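Local coordinates for protein acid phosphatase (Bacillus anthracis, PDB 2I33) that probably hydrolyses phosphate monoesters under acidic conditions, as a magnesium-binding class C acid phosphatase of the HAD superfamily, at residues A[85-88]-A[89-93]; A[125-128]-A[129-132]; A[110-113]-A[114-117]. All coordinates share one frame; numbering follows the deposited sequence.

Contact 1 of 3, residues A[85-88]-A[89-93]; sequences KGYP and YKWDD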
ATOM      1  N   LYS A  85      10.225 -18.228 -14.069  1.00 24.72           N
ATOM      2  CA  LYS A  85       9.038 -19.077 -14.096  0.50 25.37           C
ATOM      3  C   LYS A  85       8.058 -18.596 -13.041  1.00 25.70           C
ATOM      4  O   LYS A  85       8.298 -18.683 -11.845  1.00 24.41           O
ATOM      5  CB  LYS A  85       9.440 -20.547 -13.928  0.50 25.28           C
ATOM      6  CG  LYS A  85      10.352 -21.010 -15.054  0.50 26.07           C
ATOM      7  CD  LYS A  85      10.897 -22.423 -14.863  0.50 26.36           C
ATOM      8  CE  LYS A  85      11.660 -22.871 -16.091  0.50 28.74           C
ATOM      9  NZ  LYS A  85      12.874 -22.046 -16.314  0.50 29.20           N
ATOM     10  N   GLY A  86       6.944 -18.041 -13.506  1.00 26.21           N
ATOM     11  CA  GLY A  86       5.991 -17.432 -12.648  1.00 26.63           C
ATOM     12  C   GLY A  86       5.116 -18.392 -11.865  1.00 26.45           C
ATOM     13  O   GLY A  86       5.033 -19.601 -12.152  1.00 25.72           O
ATOM     14  N   TYR A  87       4.403 -17.813 -10.910  1.00 28.04           N
ATOM     15  CA  TYR A  87       3.412 -18.527 -10.141  1.00 28.22           C
ATOM     16  C   TYR A  87       2.502 -19.248 -11.102  1.00 27.35           C
ATOM     17  O   TYR A  87       2.107 -18.669 -12.114  1.00 27.69           O
ATOM     18  CB  TYR A  87       2.582 -17.537  -9.323  1.00 29.45           C
ATOM     19  CG  TYR A  87       1.377 -18.160  -8.646  1.00 30.19           C
ATOM     20  CD1 TYR A  87       0.161 -18.281  -9.316  1.00 31.47           C
ATOM     21  CD2 TYR A  87       1.468 -18.662  -7.353  1.00 31.82           C
ATOM     22  CE1 TYR A  87      -0.948 -18.872  -8.707  1.00 32.16           C
ATOM     23  CE2 TYR A  87       0.385 -19.230  -6.740  1.00 31.98           C
ATOM     24  CZ  TYR A  87      -0.828 -19.344  -7.420  1.00 33.65           C
ATOM     25  OH  TYR A  87      -1.920 -19.936  -6.809  1.00 36.24           O
ATOM     26  N   PRO A  88       2.105 -20.493 -10.785  1.00 26.04           N
ATOM     27  CA  PRO A  88       2.371 -21.227  -9.539  1.00 25.59           C
ATOM     28  C   PRO A  88       3.564 -22.203  -9.559  1.00 25.30           C
ATOM     29  O   PRO A  88       3.595 -23.166  -8.795  1.00 25.01           O
ATOM     30  CB  PRO A  88       1.071 -22.003  -9.366  1.00 26.24           C
ATOM     31  CG  PRO A  88       0.726 -22.376 -10.727  1.00 26.80           C
ATOM     32  CD  PRO A  88       1.172 -21.234 -11.633  1.00 26.68           C
ATOM     33  N   TYR A  89       4.552 -21.966 -10.409  1.00 23.60           N
ATOM     34  CA  TYR A  89       5.743 -22.818 -10.425  1.00 23.36           C
ATOM     35  C   TYR A  89       6.343 -22.872  -9.032  1.00 23.19           C
ATOM     36  O   TYR A  89       6.631 -21.823  -8.468  1.00 24.11           O
ATOM     37  CB  TYR A  89       6.758 -22.226 -11.362  1.00 23.91           C
ATOM     38  CG  TYR A  89       8.037 -23.010 -11.444  1.00 23.14           C
ATOM     39  CD1 TYR A  89       8.052 -24.276 -11.996  1.00 21.89           C
ATOM     40  CD2 TYR A  89       9.232 -22.480 -10.978  1.00 23.18           C
ATOM     41  CE1 TYR A  89       9.221 -25.000 -12.122  1.00 25.08           C
ATOM     42  CE2 TYR A  89      10.416 -23.210 -11.109  1.00 23.35           C
ATOM     43  CZ  TYR A  89      10.398 -24.456 -11.651  1.00 24.64           C
ATOM     44  OH  TYR A  89      11.559 -25.206 -11.797  1.00 27.07           O
ATOM     45  N   LYS A  90       6.473 -24.092  -8.510  1.00 23.38           N
ATOM     46  CA  LYS A  90       7.038 -24.355  -7.174  1.00 23.57           C
ATOM     47  C   LYS A  90       6.300 -23.642  -6.029  1.00 24.21           C
ATOM     48  O   LYS A  90       6.810 -23.498  -4.922  1.00 24.77           O
ATOM     49  CB  LYS A  90       8.559 -24.110  -7.202  1.00 23.63           C
ATOM     50  CG  LYS A  90       9.260 -25.132  -8.061  1.00 25.71           C
ATOM     51  CD  LYS A  90      10.766 -25.089  -7.967  1.00 28.74           C
ATOM     52  CE  LYS A  90      11.361 -26.305  -8.670  1.00 30.85           C
ATOM     53  NZ  LYS A  90      12.860 -26.384  -8.705  1.00 35.03           N
ATOM     54  N   TRP A  91       5.045 -23.238  -6.257  1.00 24.55           N
ATOM     55  CA  TRP A  91       4.265 -22.656  -5.186  1.00 25.19           C
ATOM     56  C   TRP A  91       3.978 -23.696  -4.106  1.00 24.84           C
ATOM     57  O   TRP A  91       4.144 -23.431  -2.909  1.00 25.55           O
ATOM     58  CB  TRP A  91       2.968 -22.077  -5.733  1.00 25.94           C
ATOM     59  CG  TRP A  91       2.079 -21.556  -4.684  1.00 25.86           C
ATOM     60  CD1 TRP A  91       0.911 -22.097  -4.267  1.00 27.59           C
ATOM     61  CD2 TRP A  91       2.271 -20.366  -3.929  1.00 27.17           C
ATOM     62  NE1 TRP A  91       0.365 -21.319  -3.259  1.00 28.04           N
ATOM     63  CE2 TRP A  91       1.184 -20.250  -3.034  1.00 26.98           C
ATOM     64  CE3 TRP A  91       3.263 -19.393  -3.899  1.00 27.83           C
ATOM     65  CZ2 TRP A  91       1.069 -19.183  -2.130  1.00 28.25           C
ATOM     66  CZ3 TRP A  91       3.142 -18.352  -3.030  1.00 28.53           C
ATOM     67  CH2 TRP A  91       2.057 -18.249  -2.147  1.00 29.13           C
ATOM     68  N   ASP A  92       3.560 -24.886  -4.503  1.00 24.85           N
ATOM     69  CA  ASP A  92       3.293 -25.929  -3.511  1.00 25.66           C
ATOM     70  C   ASP A  92       4.551 -26.296  -2.742  1.00 25.67           C
ATOM     71  O   ASP A  92       4.480 -26.548  -1.522  1.00 25.82           O
ATOM     72  CB  ASP A  92       2.707 -27.161  -4.170  1.00 25.79           C
ATOM     73  CG  ASP A  92       1.271 -26.934  -4.629  1.00 27.26           C
ATOM     74  OD1 ASP A  92       0.745 -25.824  -4.344  1.00 28.70           O
ATOM     75  OD2 ASP A  92       0.715 -27.882  -5.251  1.00 31.54           O
ATOM     76  N   ASP A  93       5.686 -26.332  -3.437  1.00 25.73           N
ATOM     77  CA  ASP A  93       6.980 -26.575  -2.778  1.00 25.84           C
ATOM     78  C   ASP A  93       7.205 -25.528  -1.678  1.00 25.51           C
ATOM     79  O   ASP A  93       7.560 -25.854  -0.543  1.00 26.50           O
ATOM     80  CB  ASP A  93       8.139 -26.532  -3.782  1.00 26.04           C
ATOM     81  CG  ASP A  93       8.216 -27.767  -4.686  1.00 27.45           C
ATOM     82  OD1 ASP A  93       7.432 -28.734  -4.528  1.00 30.78           O
ATOM     83  OD2 ASP A  93       9.139 -27.788  -5.532  1.00 31.49           O
TER
HETATM   84  O   HOH W   1       3.045 -25.601  -7.288  1.00 21.21           O
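From G86 to W91 the backbone makes two successive turns, closed by Y89 N to G86 O (3.0 Å) and W91 N to P88 O (2.9 Å). The first is a type VI turn, with a cis peptide between Y87 and P88; the second has type II geometry, and K90, at positive phi within it, is the N-cap of helix 91-97. Within the cis turn the proline folds back on the preceding tyrosine, its CB 3.6 Å above the centre of the Y87 ring. That ring in turn presents its edge to W91 in a T-shaped pair, the planes at 69°. W91 holds CG anti to the backbone N (chi1 176°), which turns the indole toward Y87, whose CE2 stands 3.5 Å from W91 CG over one face of the five-membered ring. The Y89 ring lies between two lysine chains. In the conformer described, K85 CD lies 3.9 Å from the ring centroid, a CH-pi contact that its second conformer may not keep; K90 CG covers the opposite face. W91 also meets H76 edge-to-face and touches D67, a magnesium ligand, which places this end of the turn beside the metal site. H76 bonds to Y89 O through NE2. At the helix start a water donates to P88 O and accepts from D92 N, 2.9 Å from each, bridging the second turn to the first helical turn.

Contact 2 of 3, residues A[125-128]-A[129-132]; sequences NRKT and NQLD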
ATOM      1  N   ASN A 125      -7.237 -18.606   0.364  1.00 26.23           N
ATOM      2  CA  ASN A 125      -7.370 -19.445  -0.812  1.00 27.36           C
ATOM      3  C   ASN A 125      -6.208 -20.406  -1.080  1.00 27.47           C
ATOM      4  O   ASN A 125      -6.137 -21.018  -2.147  1.00 28.29           O
ATOM      5  CB  ASN A 125      -7.744 -18.606  -2.033  1.00 27.69           C
ATOM      6  CG  ASN A 125      -9.129 -18.013  -1.900  1.00 26.71           C
ATOM      7  OD1 ASN A 125      -9.886 -18.440  -1.037  1.00 27.02           O
ATOM      8  ND2 ASN A 125      -9.470 -17.047  -2.749  1.00 29.69           N
ATOM      9  N   ARG A 126      -5.367 -20.619  -0.066  1.00 27.63           N
ATOM     10  CA  ARG A 126      -4.632 -21.877  -0.020  1.00 27.67           C
ATOM     11  C   ARG A 126      -5.634 -23.019  -0.129  1.00 28.22           C
ATOM     12  O   ARG A 126      -6.812 -22.889   0.261  1.00 26.96           O
ATOM     13  CB  ARG A 126      -3.840 -21.994   1.267  1.00 27.98           C
ATOM     14  CG  ARG A 126      -2.672 -21.052   1.337  1.00 28.92           C
ATOM     15  CD  ARG A 126      -2.126 -20.962   2.708  1.00 31.57           C
ATOM     16  NE  ARG A 126      -0.920 -20.152   2.661  1.00 31.57           N
ATOM     17  CZ  ARG A 126       0.266 -20.501   3.136  1.00 30.10           C
ATOM     18  NH1 ARG A 126       0.447 -21.650   3.751  1.00 28.19           N
ATOM     19  NH2 ARG A 126       1.298 -19.689   2.946  1.00 29.35           N
ATOM     20  N   LYS A 127      -5.159 -24.127  -0.680  1.00 27.68           N
ATOM     21  CA  LYS A 127      -5.986 -25.289  -0.916  1.00 29.71           C
ATOM     22  C   LYS A 127      -6.188 -26.034   0.399  1.00 28.84           C
ATOM     23  O   LYS A 127      -5.311 -26.083   1.241  1.00 27.94           O
ATOM     24  CB  LYS A 127      -5.313 -26.185  -1.946  1.00 30.24           C
ATOM     25  CG  LYS A 127      -5.033 -25.490  -3.295  1.00 31.80           C
ATOM     26  CD  LYS A 127      -4.311 -26.407  -4.286  1.00 33.40           C
ATOM     27  CE  LYS A 127      -2.811 -26.494  -4.001  1.00 37.55           C
ATOM     28  NZ  LYS A 127      -2.055 -27.203  -5.073  1.00 39.94           N
ATOM     29  N   THR A 128      -7.348 -26.654   0.556  1.00 29.33           N
ATOM     30  CA  THR A 128      -7.605 -27.440   1.756  1.00 29.72           C
ATOM     31  C   THR A 128      -6.540 -28.525   2.015  1.00 29.26           C
ATOM     32  O   THR A 128      -6.272 -28.864   3.172  1.00 29.47           O
ATOM     33  CB  THR A 128      -8.996 -28.059   1.692  1.00 29.69           C
ATOM     34  OG1 THR A 128      -9.189 -28.619   0.384  1.00 30.74           O
ATOM     35  CG2 THR A 128     -10.031 -26.993   1.954  1.00 30.18           C
ATOM     36  N   ASN A 129      -5.901 -29.034   0.960  1.00 29.09           N
ATOM     37  CA  ASN A 129      -4.840 -30.042   1.136  1.00 28.88           C
ATOM     38  C   ASN A 129      -3.496 -29.453   1.574  1.00 29.13           C
ATOM     39  O   ASN A 129      -2.515 -30.171   1.775  1.00 29.30           O
ATOM     40  CB  ASN A 129      -4.690 -30.940  -0.105  1.00 29.36           C
ATOM     41  CG  ASN A 129      -4.138 -30.202  -1.324  1.00 30.07           C
ATOM     42  OD1 ASN A 129      -3.647 -29.085  -1.228  1.00 33.44           O
ATOM     43  ND2 ASN A 129      -4.226 -30.843  -2.486  1.00 33.51           N
ATOM     44  N   GLN A 130      -3.477 -28.137   1.757  1.00 27.56           N
ATOM     45  CA  GLN A 130      -2.324 -27.441   2.300  1.00 27.84           C
ATOM     46  C   GLN A 130      -2.587 -27.034   3.738  1.00 27.56           C
ATOM     47  O   GLN A 130      -1.844 -26.268   4.298  1.00 26.49           O
ATOM     48  CB  GLN A 130      -2.012 -26.224   1.425  1.00 28.76           C
ATOM     49  CG  GLN A 130      -1.622 -26.645   0.035  1.00 29.59           C
ATOM     50  CD  GLN A 130      -1.469 -25.509  -0.934  1.00 31.38           C
ATOM     51  OE1 GLN A 130      -2.243 -24.562  -0.939  1.00 30.61           O
ATOM     52  NE2 GLN A 130      -0.461 -25.621  -1.804  1.00 30.87           N
ATOM     53  N   LEU A 131      -3.632 -27.573   4.350  1.00 27.68           N
ATOM     54  CA  LEU A 131      -3.927 -27.219   5.734  1.00 27.70           C
ATOM     55  C   LEU A 131      -2.793 -27.568   6.690  1.00 27.40           C
ATOM     56  O   LEU A 131      -2.403 -26.735   7.511  1.00 28.68           O
ATOM     57  CB  LEU A 131      -5.227 -27.851   6.215  1.00 28.21           C
ATOM     58  CG  LEU A 131      -5.654 -27.560   7.664  1.00 29.25           C
ATOM     59  CD1 LEU A 131      -6.103 -26.113   7.847  1.00 30.54           C
ATOM     60  CD2 LEU A 131      -6.766 -28.483   8.032  1.00 29.62           C
ATOM     61  N   ASP A 132      -2.252 -28.771   6.580  1.00 28.32           N
ATOM     62  CA  ASP A 132      -1.200 -29.200   7.501  1.00 28.43           C
ATOM     63  C   ASP A 132       0.004 -28.279   7.421  1.00 28.25           C
ATOM     64  O   ASP A 132       0.497 -27.821   8.448  1.00 27.93           O
ATOM     65  CB  ASP A 132      -0.818 -30.669   7.258  1.00 29.50           C
ATOM     66  CG  ASP A 132      -1.879 -31.631   7.760  1.00 32.13           C
ATOM     67  OD1 ASP A 132      -2.821 -31.187   8.464  1.00 38.36           O
ATOM     68  OD2 ASP A 132      -1.761 -32.846   7.483  1.00 35.99           O
TER
HETATM   69  O   HOH W   2      -3.368 -30.014  -5.551  1.00 48.09           O
HETATM   70  O   HOH W   3      -7.374 -29.320  -1.545  1.00 31.48           O
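K127 and Q130 cross obliquely, the lysine's aliphatic chain passing over the flat amide of the glutamine. The closest approach of the two side chains is made by K127 CE, 3.3 Å from Q130 NE2, while K127 CB sits 3.6 Å from Q130 OE1. With its chain extended beyond CG, Q130 reaches back three residues, and OE1 accepts K127 N at 3.0 Å in a fairly straight bond (162° at the hydrogen), the donor tilted from the carbonyl plane. Main-chain bonds from Q130 N to K127 O (2.8 Å) and from L131 N to T128 O complete the tight, 3-10-like turn that leads into helix 131-141. N129 runs alongside K127 and points the same way. Its OD1 packs 3.4 Å from K127 CB, and a water joins its ND2 to K127 NZ, reached because the lysine chain bends at chi3 (-80°). A second water links T128 OG1 with N129 N. This is the strand-to-helix junction of a Rossmann-like HAD core, at the C-terminal end of strand 119-125. Buried R126 takes a separate course, its NH2 forming a salt bridge with the magnesium ligand D67 and its NH1 bonding to T134 OG1. The chemistry thus implies divided labour: the amide oxygen adds a side-chain bond to the two main-chain bonds of the turn, R126 probably helps orient the D67 carboxylate beside the metal, and K127, paired with D92, joins the turn to helix 91-97.

Contact 3 of 3, residues A[110-113]-A[114-117]; sequences LKYT and ESKG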
ATOM      1  N   LEU A 110      -2.908 -10.092  16.372  1.00 25.83           N
ATOM      2  CA  LEU A 110      -3.672 -11.297  16.573  1.00 26.14           C
ATOM      3  C   LEU A 110      -3.642 -11.763  18.045  1.00 25.90           C
ATOM      4  O   LEU A 110      -4.647 -12.214  18.575  1.00 26.13           O
ATOM      5  CB  LEU A 110      -3.153 -12.421  15.681  1.00 26.28           C
ATOM      6  CG  LEU A 110      -3.333 -12.155  14.188  1.00 27.05           C
ATOM      7  CD1 LEU A 110      -2.531 -13.140  13.383  1.00 29.17           C
ATOM      8  CD2 LEU A 110      -4.799 -12.208  13.824  1.00 28.30           C
ATOM      9  N   LYS A 111      -2.490 -11.655  18.706  1.00 27.07           N
ATOM     10  CA  LYS A 111      -2.410 -11.973  20.108  1.00 27.32           C
ATOM     11  C   LYS A 111      -3.271 -11.028  20.942  1.00 26.55           C
ATOM     12  O   LYS A 111      -3.863 -11.456  21.931  1.00 26.88           O
ATOM     13  CB  LYS A 111      -0.968 -11.956  20.602  1.00 28.14           C
ATOM     14  CG  LYS A 111      -0.100 -13.042  19.994  1.00 31.75           C
ATOM     15  CD  LYS A 111      -0.546 -14.441  20.301  1.00 36.23           C
ATOM     16  CE  LYS A 111      -0.194 -14.872  21.708  1.00 38.87           C
ATOM     17  NZ  LYS A 111      -0.809 -16.189  22.002  1.00 40.58           N
ATOM     18  N   TYR A 112      -3.342  -9.751  20.545  1.00 25.61           N
ATOM     19  CA  TYR A 112      -4.231  -8.810  21.231  1.00 26.12           C
ATOM     20  C   TYR A 112      -5.691  -9.215  21.098  1.00 25.75           C
ATOM     21  O   TYR A 112      -6.450  -9.287  22.063  1.00 25.82           O
ATOM     22  CB  TYR A 112      -4.063  -7.422  20.674  1.00 26.65           C
ATOM     23  CG  TYR A 112      -4.977  -6.417  21.323  1.00 27.09           C
ATOM     24  CD1 TYR A 112      -4.675  -5.876  22.567  1.00 27.81           C
ATOM     25  CD2 TYR A 112      -6.139  -5.990  20.688  1.00 27.56           C
ATOM     26  CE1 TYR A 112      -5.514  -4.952  23.164  1.00 29.11           C
ATOM     27  CE2 TYR A 112      -6.978  -5.071  21.292  1.00 28.91           C
ATOM     28  CZ  TYR A 112      -6.653  -4.546  22.512  1.00 27.52           C
ATOM     29  OH  TYR A 112      -7.479  -3.609  23.126  1.00 29.99           O
ATOM     30  N   THR A 113      -6.059  -9.503  19.861  1.00 25.19           N
ATOM     31  CA  THR A 113      -7.391  -9.965  19.539  1.00 26.01           C
ATOM     32  C   THR A 113      -7.755 -11.178  20.391  1.00 26.14           C
ATOM     33  O   THR A 113      -8.828 -11.216  21.010  1.00 25.69           O
ATOM     34  CB  THR A 113      -7.473 -10.268  18.043  1.00 26.28           C
ATOM     35  OG1 THR A 113      -7.217  -9.070  17.299  1.00 28.04           O
ATOM     36  CG2 THR A 113      -8.835 -10.781  17.703  1.00 26.93           C
ATOM     37  N   GLU A 114      -6.850 -12.148  20.451  1.00 26.49           N
ATOM     38  CA  GLU A 114      -7.049 -13.345  21.280  1.00 27.62           C
ATOM     39  C   GLU A 114      -7.212 -12.995  22.773  1.00 27.02           C
ATOM     40  O   GLU A 114      -8.024 -13.618  23.506  1.00 28.10           O
ATOM     41  CB  GLU A 114      -5.877 -14.300  21.104  1.00 27.18           C
ATOM     42  CG  GLU A 114      -6.012 -15.562  21.940  1.00 30.02           C
ATOM     43  CD  GLU A 114      -4.897 -16.538  21.698  1.00 33.72           C
ATOM     44  OE1 GLU A 114      -3.717 -16.107  21.703  1.00 36.43           O
ATOM     45  OE2 GLU A 114      -5.212 -17.731  21.493  1.00 37.40           O
ATOM     46  N   SER A 115      -6.464 -11.997  23.227  1.00 26.44           N
ATOM     47  CA  SER A 115      -6.526 -11.590  24.636  1.00 26.18           C
ATOM     48  C   SER A 115      -7.882 -10.981  24.983  1.00 26.44           C
ATOM     49  O   SER A 115      -8.256 -10.953  26.148  1.00 25.92           O
ATOM     50  CB  SER A 115      -5.426 -10.608  25.004  1.00 27.18           C
ATOM     51  OG  SER A 115      -5.762  -9.291  24.622  1.00 27.78           O
ATOM     52  N   LYS A 116      -8.580 -10.458  23.978  1.00 26.11           N
ATOM     53  CA  LYS A 116      -9.888  -9.830  24.186  1.00 27.56           C
ATOM     54  C   LYS A 116     -11.017 -10.826  24.066  1.00 27.52           C
ATOM     55  O   LYS A 116     -12.187 -10.467  24.198  1.00 27.99           O
ATOM     56  CB  LYS A 116     -10.105  -8.706  23.176  1.00 27.53           C
ATOM     57  CG  LYS A 116      -9.144  -7.507  23.309  1.00 31.56           C
ATOM     58  CD  LYS A 116      -9.223  -6.912  24.706  1.00 35.62           C
ATOM     59  CE  LYS A 116      -9.226  -5.390  24.748  1.00 38.78           C
ATOM     60  NZ  LYS A 116     -10.011  -4.849  25.891  1.00 40.10           N
ATOM     61  N   GLY A 117     -10.663 -12.087  23.818  1.00 27.64           N
ATOM     62  CA  GLY A 117     -11.643 -13.134  23.691  1.00 28.14           C
ATOM     63  C   GLY A 117     -12.337 -13.188  22.343  1.00 28.21           C
ATOM     64  O   GLY A 117     -13.394 -13.832  22.214  1.00 28.86           O
TER
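K111 and E114, one turn apart on helix 106-115, lie side by side and join in a salt bridge, NZ to OE1 at 2.9 Å. The lysine gets there by folding at chi2 (-62°) and chi3 (-76°), whereas the glutamate is extended as far as its carboxylate; NZ meets OE1 nearly along the C-O axis. Round the helix, K116 lays its chain across the Y112 ring. CG stands over one face, 4.1 Å from the ring centroid and offset toward the rim, a CH-pi contact. Farther along, K116 CE comes tightly up to Y112 OH, at 3.0 Å, on a chain whose last two torsions lie off the staggered values. S115 turns its hydroxyl back on the preceding turn: with chi1 at 81°, OG falls between the backbone N and the carbonyl carbon and donates to Y112 O at 2.6 Å, in the carbonyl plane and on a lone pair. Y112 O also receives a weak bond from K116 N, whose stronger partner is T113 O at 3.1 Å.

These groups are positioned by the ending helix itself. E114 N bonds to L110 O (2.9 Å) and S115 N to K111 O (3.0 Å), after which G117, at positive phi, stops the helix in a Schellman motif, with G117 N bonded to E114 O at 3.1 Å. Further out, buried L110 and T113 seat the helix on strands 59-64 and 119-125 of the parallel sheet, the threonine hydroxyl being taken up by F109 O. Y112, through its hydroxyl to D49, and K116, packed on D49 and L52, join it to helix 31-54, while the K111-E114 pair lies elsewhere on the helix. Chemically, S115 OG thus reinforces Y112 O, a carbonyl that the main chain grips weakly.

How the contacts relate
Following the chain, contact 1 (85-93) closes the turns between helices 74-83 and 91-97. Contact 3 (110-117) comes next, at the C-terminal end of helix 106-115, and contact 2 (125-132) follows, after strand 119-125. All three are local and lie in series; none nests in or crosses another. Contacts 3 and 2 sit at the two ends of one strand, their nearest atoms about 13 Å apart. Contacts 1 and 2 meet directly: an ion pair, D92 OD2 to K127 NZ at 2.9 Å, bridges them near the magnesium. Contact 3 lies far from contact 1, their centres about 34 Å apart, on the opposite side of the chain's centre.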